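Local atomic coordinates of 6-phosphogluconate dehydratase (Shewanella oneidensis, PDB entry 2GP4), a protein that catalyses the dehydration of 6-phosphogluconate to 2-keto-3-deoxy-6-phosphogluconate, the first committed step of the Entner-Doudoroff pathway, using an iron-sulfur cluster that is absent here. Residues 119-124 with 154-159; 147-152 with 181-186. All blocks are in the same frame, centred on the assembly; numbering follows the deposited sequence.

Contact 1 of 2, residues 119-124 with 154-159; sequences GSVAQV and MATAVG
Val121 and Thr156 form a loose, sparse strand-on-helix contact, partly buried, where strand 120-124, an outermost strand of a three-stranded sheet, faces helix 145-160. The backbones stand well apart, with Val121 CA 7.0 Å from Thr156 CA, and the two side chains cross at about a right angle. The touching atoms are Val121 CG2 and Thr156 OG1, 4.2 Å from each other. With CG1 of the valine anti to the backbone N (chi1 179°), it is the other methyl, CG2, that meets the threonine hydroxyl. That hydroxyl has its polar partner one helical turn back, in Ile152 O, and Leu181 of helix 179-186 touches both Val121 and Thr156. Helix 145-160 lies in the connection between two antiparallel neighbouring strands, 120-124 and 167-171, and packs against the first of them. Two residues further along the strand, Gln123 bends at chi2 (-101°), and its amide OE1 comes 3.9 Å from Gly159 O, a distant meeting of two oxygens with no bond between them. Its NE2 turns instead to weak hydrogen bonds with the carbonyls of Val128 and Pro129.

Contact 2 of 2, residues 147-152 with 181-186; sequences LSREVI and LLIGAL
Glu150 OE2 is held by two nitrogens of the preceding residue, Arg149, in a side-on salt bridge. Arg149 NE donates at 2.9 Å to Glu150 OE2 with an N-H...O angle of 149°, meeting the anti side of the carboxylate, while Arg149 NH2 reaches the same oxygen at 3.0 Å from above the carboxylate plane. Both donors approach from one face, and the oxygen stays close to the guanidinium plane. Gly617 O and His326 take further guanidinium hydrogens, and Ser620 N donates to Glu150 OE1, so this buried ion pair has several further partners and its charges are probably well compensated. Across the interface, Ile183 CD1 sits over one face of the guanidinium, 3.7 Å from Arg149 NE. The arginine CG stands anti to the backbone N and the chain bends at chi3 (78°), bringing CD and NE to the isoleucine methyl. Toward the C-terminal end of segment 147-152, Ile152 CG2 lies 3.5 Å from Leu181 N and 4.1 Å from Leu181 CG. The segment axes approach to 8.6 Å, near-parallel helices packing at a shallow -35°. Helix 179-186 links the parallel neighbouring strands 167-171 and 193-195 as a beta-alpha-beta unit, with helix 145-160 packed beside it.

Helix 145-160 serves both contacts, offering its later turns to strand 120-124 in contact 1 and its earlier turns to helix 179-186 in contact 2. Their centres lie about 10 Å apart and they meet at Leu181, whose CD2 is 3.7 Å from Val121 CG2 and 3.6 Å from Thr156 OG1; Thr156 CG2 also packs against the backbone of Gly184 and Ala185. Contact 2 is buried, its centre about 14 Å from the chain centre, whereas contact 1 is partly buried at about 21 Å. The outer pair meets through a methyl-hydroxyl touch and a distant approach of two oxygens. Contact 2 instead brings aliphatic side chains across the helices, beside an Arg149-Glu150 ion pair internal to one helix and bonded to Gly617 and Ser620.

Contact 1 of 2, residues 119-124 with 154-159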
ATOM      1  N   GLY A 119      -9.782  -5.931 -16.060  1.00 59.61           N
ATOM      2  CA  GLY A 119      -8.345  -6.064 -15.795  1.00 58.84           C
ATOM      3  C   GLY A 119      -7.831  -7.397 -16.299  1.00 58.38           C
ATOM      4  O   GLY A 119      -8.372  -8.442 -15.945  1.00 58.39           O
ATOM      5  N   SER A 120      -6.788  -7.363 -17.126  1.00 57.83           N
ATOM      6  CA  SER A 120      -6.309  -8.566 -17.810  1.00 57.25           C
ATOM      7  C   SER A 120      -4.784  -8.674 -17.910  1.00 56.89           C
ATOM      8  O   SER A 120      -4.059  -7.692 -17.733  1.00 56.94           O
ATOM      9  CB  SER A 120      -6.943  -8.668 -19.204  1.00 57.36           C
ATOM     10  OG  SER A 120      -6.787  -7.460 -19.928  1.00 57.14           O
ATOM     11  N   VAL A 121      -4.317  -9.887 -18.193  1.00 56.38           N
ATOM     12  CA  VAL A 121      -2.896 -10.192 -18.315  1.00 55.84           C
ATOM     13  C   VAL A 121      -2.594 -10.561 -19.765  1.00 55.52           C
ATOM     14  O   VAL A 121      -2.989 -11.626 -20.240  1.00 55.50           O
ATOM     15  CB  VAL A 121      -2.487 -11.364 -17.369  1.00 55.84           C
ATOM     16  CG1 VAL A 121      -1.009 -11.710 -17.519  1.00 55.82           C
ATOM     17  CG2 VAL A 121      -2.818 -11.037 -15.922  1.00 55.36           C
ATOM     18  N   ALA A 122      -1.915  -9.664 -20.471  1.00 55.21           N
ATOM     19  CA  ALA A 122      -1.519  -9.919 -21.853  1.00 54.88           C
ATOM     20  C   ALA A 122      -0.109 -10.497 -21.881  1.00 54.73           C
ATOM     21  O   ALA A 122       0.766 -10.081 -21.119  1.00 54.93           O
ATOM     22  CB  ALA A 122      -1.601  -8.644 -22.678  1.00 54.86           C
ATOM     23  N   GLN A 123       0.116 -11.459 -22.764  1.00 54.35           N
ATOM     24  CA  GLN A 123       1.390 -12.175 -22.781  1.00 53.92           C
ATOM     25  C   GLN A 123       2.122 -12.060 -24.123  1.00 53.46           C
ATOM     26  O   GLN A 123       1.495 -11.986 -25.184  1.00 53.47           O
ATOM     27  CB  GLN A 123       1.179 -13.630 -22.362  1.00 54.00           C
ATOM     28  CG  GLN A 123      -0.186 -14.229 -22.743  1.00 54.80           C
ATOM     29  CD  GLN A 123      -1.195 -14.299 -21.588  1.00 55.85           C
ATOM     30  OE1 GLN A 123      -0.826 -14.320 -20.409  1.00 56.42           O
ATOM     31  NE2 GLN A 123      -2.478 -14.354 -21.933  1.00 55.53           N
ATOM     32  N   VAL A 124       3.451 -12.041 -24.063  1.00 52.96           N
ATOM     33  CA  VAL A 124       4.280 -11.688 -25.224  1.00 52.55           C
ATOM     34  C   VAL A 124       5.028 -12.886 -25.829  1.00 52.27           C
ATOM     35  O   VAL A 124       5.503 -13.763 -25.108  1.00 52.12           O
ATOM     36  CB  VAL A 124       5.273 -10.537 -24.869  1.00 52.46           C
ATOM     37  CG1 VAL A 124       6.153 -10.161 -26.052  1.00 52.29           C
ATOM     38  CG2 VAL A 124       4.512  -9.312 -24.388  1.00 52.42           C
HETATM   39  N   MSE A 154      -3.933 -15.801  -7.940  1.00 20.98           N
HETATM   40  CA  MSE A 154      -4.132 -17.153  -8.444  1.00 22.89           C
HETATM   41  C   MSE A 154      -4.566 -17.135  -9.900  1.00 21.19           C
HETATM   42  O   MSE A 154      -4.085 -17.936 -10.704  1.00 21.09           O
HETATM   43  CB  MSE A 154      -5.156 -17.908  -7.592  1.00 22.27           C
HETATM   44  CG  MSE A 154      -4.734 -18.043  -6.158  1.00 25.10           C
HETATM   45 SE   MSE A 154      -6.041 -18.965  -5.060  1.00 29.59          SE
HETATM   46  CE  MSE A 154      -5.097 -20.622  -4.831  1.00 28.99           C
ATOM     47  N   ALA A 155      -5.472 -16.218 -10.231  1.00 20.50           N
ATOM     48  CA  ALA A 155      -5.968 -16.088 -11.601  1.00 19.90           C
ATOM     49  C   ALA A 155      -4.854 -15.687 -12.576  1.00 19.44           C
ATOM     50  O   ALA A 155      -4.862 -16.110 -13.725  1.00 19.22           O
ATOM     51  CB  ALA A 155      -7.139 -15.105 -11.663  1.00 19.74           C
ATOM     52  N   THR A 156      -3.909 -14.878 -12.100  1.00 19.20           N
ATOM     53  CA  THR A 156      -2.721 -14.502 -12.863  1.00 19.33           C
ATOM     54  C   THR A 156      -1.864 -15.734 -13.145  1.00 19.35           C
ATOM     55  O   THR A 156      -1.428 -15.951 -14.284  1.00 19.08           O
ATOM     56  CB  THR A 156      -1.896 -13.405 -12.119  1.00 19.45           C
ATOM     57  OG1 THR A 156      -2.717 -12.247 -11.928  1.00 19.71           O
ATOM     58  CG2 THR A 156      -0.642 -12.993 -12.901  1.00 18.80           C
ATOM     59  N   ALA A 157      -1.651 -16.542 -12.106  1.00 19.69           N
ATOM     60  CA  ALA A 157      -0.879 -17.782 -12.205  1.00 20.18           C
ATOM     61  C   ALA A 157      -1.464 -18.736 -13.242  1.00 20.58           C
ATOM     62  O   ALA A 157      -0.721 -19.331 -14.015  1.00 20.40           O
ATOM     63  CB  ALA A 157      -0.781 -18.467 -10.850  1.00 20.04           C
ATOM     64  N   VAL A 158      -2.791 -18.862 -13.259  1.00 21.23           N
ATOM     65  CA  VAL A 158      -3.475 -19.698 -14.250  1.00 22.08           C
ATOM     66  C   VAL A 158      -3.215 -19.205 -15.677  1.00 22.75           C
ATOM     67  O   VAL A 158      -2.932 -20.009 -16.573  1.00 22.86           O
ATOM     68  CB  VAL A 158      -5.006 -19.780 -14.006  1.00 22.06           C
ATOM     69  CG1 VAL A 158      -5.663 -20.691 -15.036  1.00 21.96           C
ATOM     70  CG2 VAL A 158      -5.311 -20.267 -12.606  1.00 21.78           C
ATOM     71  N   GLY A 159      -3.312 -17.890 -15.880  1.00 23.26           N
ATOM     72  CA  GLY A 159      -3.051 -17.287 -17.186  1.00 24.12           C
ATOM     73  C   GLY A 159      -1.623 -17.520 -17.650  1.00 25.08           C
ATOM     74  O   GLY A 159      -1.379 -17.876 -18.804  1.00 25.09           O
TER

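Contact 2 of 2, residues 147-152 with 181-186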
ATOM      1  N   LEU A 147      -9.490 -10.511   0.227  1.00 19.05           N
ATOM      2  CA  LEU A 147      -9.496 -11.844  -0.335  1.00 18.45           C
ATOM      3  C   LEU A 147      -9.393 -11.864  -1.857  1.00 18.49           C
ATOM      4  O   LEU A 147      -8.864 -12.824  -2.422  1.00 18.63           O
ATOM      5  CB  LEU A 147     -10.751 -12.595   0.112  1.00 18.49           C
ATOM      6  CG  LEU A 147     -10.709 -13.231   1.502  1.00 17.66           C
ATOM      7  CD1 LEU A 147     -12.113 -13.521   1.987  1.00 15.87           C
ATOM      8  CD2 LEU A 147      -9.849 -14.497   1.493  1.00 15.78           C
ATOM      9  N   SER A 148      -9.894 -10.817  -2.515  1.00 18.12           N
ATOM     10  CA  SER A 148      -9.822 -10.719  -3.977  1.00 18.05           C
ATOM     11  C   SER A 148      -8.396 -10.541  -4.510  1.00 17.79           C
ATOM     12  O   SER A 148      -8.118 -10.888  -5.656  1.00 17.58           O
ATOM     13  CB  SER A 148     -10.714  -9.594  -4.501  1.00 17.98           C
ATOM     14  OG  SER A 148     -10.233  -8.330  -4.084  1.00 18.22           O
ATOM     15  N   ARG A 149      -7.508  -9.992  -3.685  1.00 17.66           N
ATOM     16  CA  ARG A 149      -6.088  -9.927  -4.029  1.00 17.76           C
ATOM     17  C   ARG A 149      -5.529 -11.332  -4.229  1.00 17.68           C
ATOM     18  O   ARG A 149      -4.819 -11.586  -5.200  1.00 17.70           O
ATOM     19  CB  ARG A 149      -5.280  -9.192  -2.954  1.00 17.75           C
ATOM     20  CG  ARG A 149      -3.782  -9.156  -3.237  1.00 17.96           C
ATOM     21  CD  ARG A 149      -2.999  -8.728  -2.015  1.00 19.83           C
ATOM     22  NE  ARG A 149      -2.860  -9.811  -1.040  1.00 19.69           N
ATOM     23  CZ  ARG A 149      -2.314  -9.679   0.168  1.00 19.46           C
ATOM     24  NH1 ARG A 149      -1.854  -8.502   0.587  1.00 17.26           N
ATOM     25  NH2 ARG A 149      -2.240 -10.735   0.968  1.00 20.07           N
ATOM     26  N   GLU A 150      -5.866 -12.238  -3.313  1.00 17.61           N
ATOM     27  CA  GLU A 150      -5.413 -13.621  -3.396  1.00 18.07           C
ATOM     28  C   GLU A 150      -5.995 -14.303  -4.635  1.00 18.07           C
ATOM     29  O   GLU A 150      -5.296 -15.072  -5.323  1.00 18.08           O
ATOM     30  CB  GLU A 150      -5.766 -14.393  -2.119  1.00 18.26           C
ATOM     31  CG  GLU A 150      -5.227 -13.756  -0.821  1.00 19.14           C
ATOM     32  CD  GLU A 150      -3.710 -13.765  -0.762  1.00 19.98           C
ATOM     33  OE1 GLU A 150      -3.140 -14.803  -0.366  1.00 21.26           O
ATOM     34  OE2 GLU A 150      -3.085 -12.744  -1.125  1.00 20.39           O
ATOM     35  N   VAL A 151      -7.261 -13.995  -4.929  1.00 17.68           N
ATOM     36  CA  VAL A 151      -7.938 -14.545  -6.099  1.00 17.40           C
ATOM     37  C   VAL A 151      -7.271 -14.056  -7.387  1.00 17.34           C
ATOM     38  O   VAL A 151      -7.010 -14.860  -8.279  1.00 17.24           O
ATOM     39  CB  VAL A 151      -9.457 -14.246  -6.090  1.00 17.51           C
ATOM     40  CG1 VAL A 151     -10.128 -14.790  -7.355  1.00 16.78           C
ATOM     41  CG2 VAL A 151     -10.108 -14.837  -4.851  1.00 17.07           C
ATOM     42  N   ILE A 152      -6.984 -12.752  -7.463  1.00 17.46           N
ATOM     43  CA  ILE A 152      -6.271 -12.134  -8.608  1.00 17.55           C
ATOM     44  C   ILE A 152      -4.880 -12.758  -8.823  1.00 17.81           C
ATOM     45  O   ILE A 152      -4.501 -13.059  -9.957  1.00 17.45           O
ATOM     46  CB  ILE A 152      -6.158 -10.576  -8.449  1.00 17.65           C
ATOM     47  CG1 ILE A 152      -7.532  -9.917  -8.622  1.00 17.62           C
ATOM     48  CG2 ILE A 152      -5.146  -9.964  -9.439  1.00 17.01           C
ATOM     49  CD1 ILE A 152      -7.660  -8.557  -7.946  1.00 17.45           C
ATOM     50  N   LEU A 181      -1.843  -8.846  -8.975  1.00 21.28           N
ATOM     51  CA  LEU A 181      -1.111  -9.118 -10.213  1.00 20.59           C
ATOM     52  C   LEU A 181       0.371  -9.306  -9.917  1.00 20.06           C
ATOM     53  O   LEU A 181       0.979 -10.269 -10.387  1.00 19.60           O
ATOM     54  CB  LEU A 181      -1.305  -7.989 -11.223  1.00 20.62           C
ATOM     55  CG  LEU A 181      -2.692  -7.815 -11.840  1.00 21.14           C
ATOM     56  CD1 LEU A 181      -2.889  -6.369 -12.296  1.00 21.23           C
ATOM     57  CD2 LEU A 181      -2.915  -8.796 -12.999  1.00 21.26           C
ATOM     58  N   LEU A 182       0.931  -8.401  -9.110  1.00 19.58           N
ATOM     59  CA  LEU A 182       2.346  -8.444  -8.744  1.00 19.36           C
ATOM     60  C   LEU A 182       2.700  -9.773  -8.088  1.00 19.03           C
ATOM     61  O   LEU A 182       3.639 -10.437  -8.515  1.00 19.17           O
ATOM     62  CB  LEU A 182       2.719  -7.285  -7.808  1.00 19.31           C
ATOM     63  CG  LEU A 182       4.046  -6.532  -8.040  1.00 19.68           C
ATOM     64  CD1 LEU A 182       4.442  -5.706  -6.819  1.00 19.06           C
ATOM     65  CD2 LEU A 182       5.200  -7.428  -8.463  1.00 18.77           C
ATOM     66  N   ILE A 183       1.944 -10.150  -7.057  1.00 18.84           N
ATOM     67  CA  ILE A 183       2.139 -11.422  -6.355  1.00 18.54           C
ATOM     68  C   ILE A 183       2.134 -12.593  -7.338  1.00 18.37           C
ATOM     69  O   ILE A 183       3.060 -13.409  -7.338  1.00 18.16           O
ATOM     70  CB  ILE A 183       1.066 -11.650  -5.257  1.00 18.49           C
ATOM     71  CG1 ILE A 183       1.228 -10.622  -4.132  1.00 19.08           C
ATOM     72  CG2 ILE A 183       1.167 -13.068  -4.687  1.00 18.35           C
ATOM     73  CD1 ILE A 183       0.024 -10.488  -3.214  1.00 17.89           C
ATOM     74  N   GLY A 184       1.098 -12.660  -8.177  1.00 18.00           N
ATOM     75  CA  GLY A 184       0.977 -13.720  -9.175  1.00 17.57           C
ATOM     76  C   GLY A 184       2.128 -13.707 -10.159  1.00 17.51           C
ATOM     77  O   GLY A 184       2.654 -14.758 -10.524  1.00 17.67           O
ATOM     78  N   ALA A 185       2.522 -12.508 -10.586  1.00 17.25           N
ATOM     79  CA  ALA A 185       3.621 -12.334 -11.527  1.00 17.03           C
ATOM     80  C   ALA A 185       4.942 -12.867 -10.969  1.00 17.16           C
ATOM     81  O   ALA A 185       5.711 -13.497 -11.695  1.00 17.16           O
ATOM     82  CB  ALA A 185       3.763 -10.881 -11.911  1.00 16.74           C
ATOM     83  N   LEU A 186       5.201 -12.627  -9.684  1.00 16.84           N
ATOM     84  CA  LEU A 186       6.448 -13.094  -9.072  1.00 17.02           C
ATOM     85  C   LEU A 186       6.584 -14.624  -9.007  1.00 17.19           C
ATOM     86  O   LEU A 186       7.691 -15.140  -8.833  1.00 17.31           O
ATOM     87  CB  LEU A 186       6.674 -12.439  -7.706  1.00 16.88           C
ATOM     88  CG  LEU A 186       6.875 -10.918  -7.759  1.00 16.50           C
ATOM     89  CD1 LEU A 186       6.605 -10.288  -6.395  1.00 15.50           C
ATOM     90  CD2 LEU A 186       8.261 -10.530  -8.300  1.00 14.78           C
TER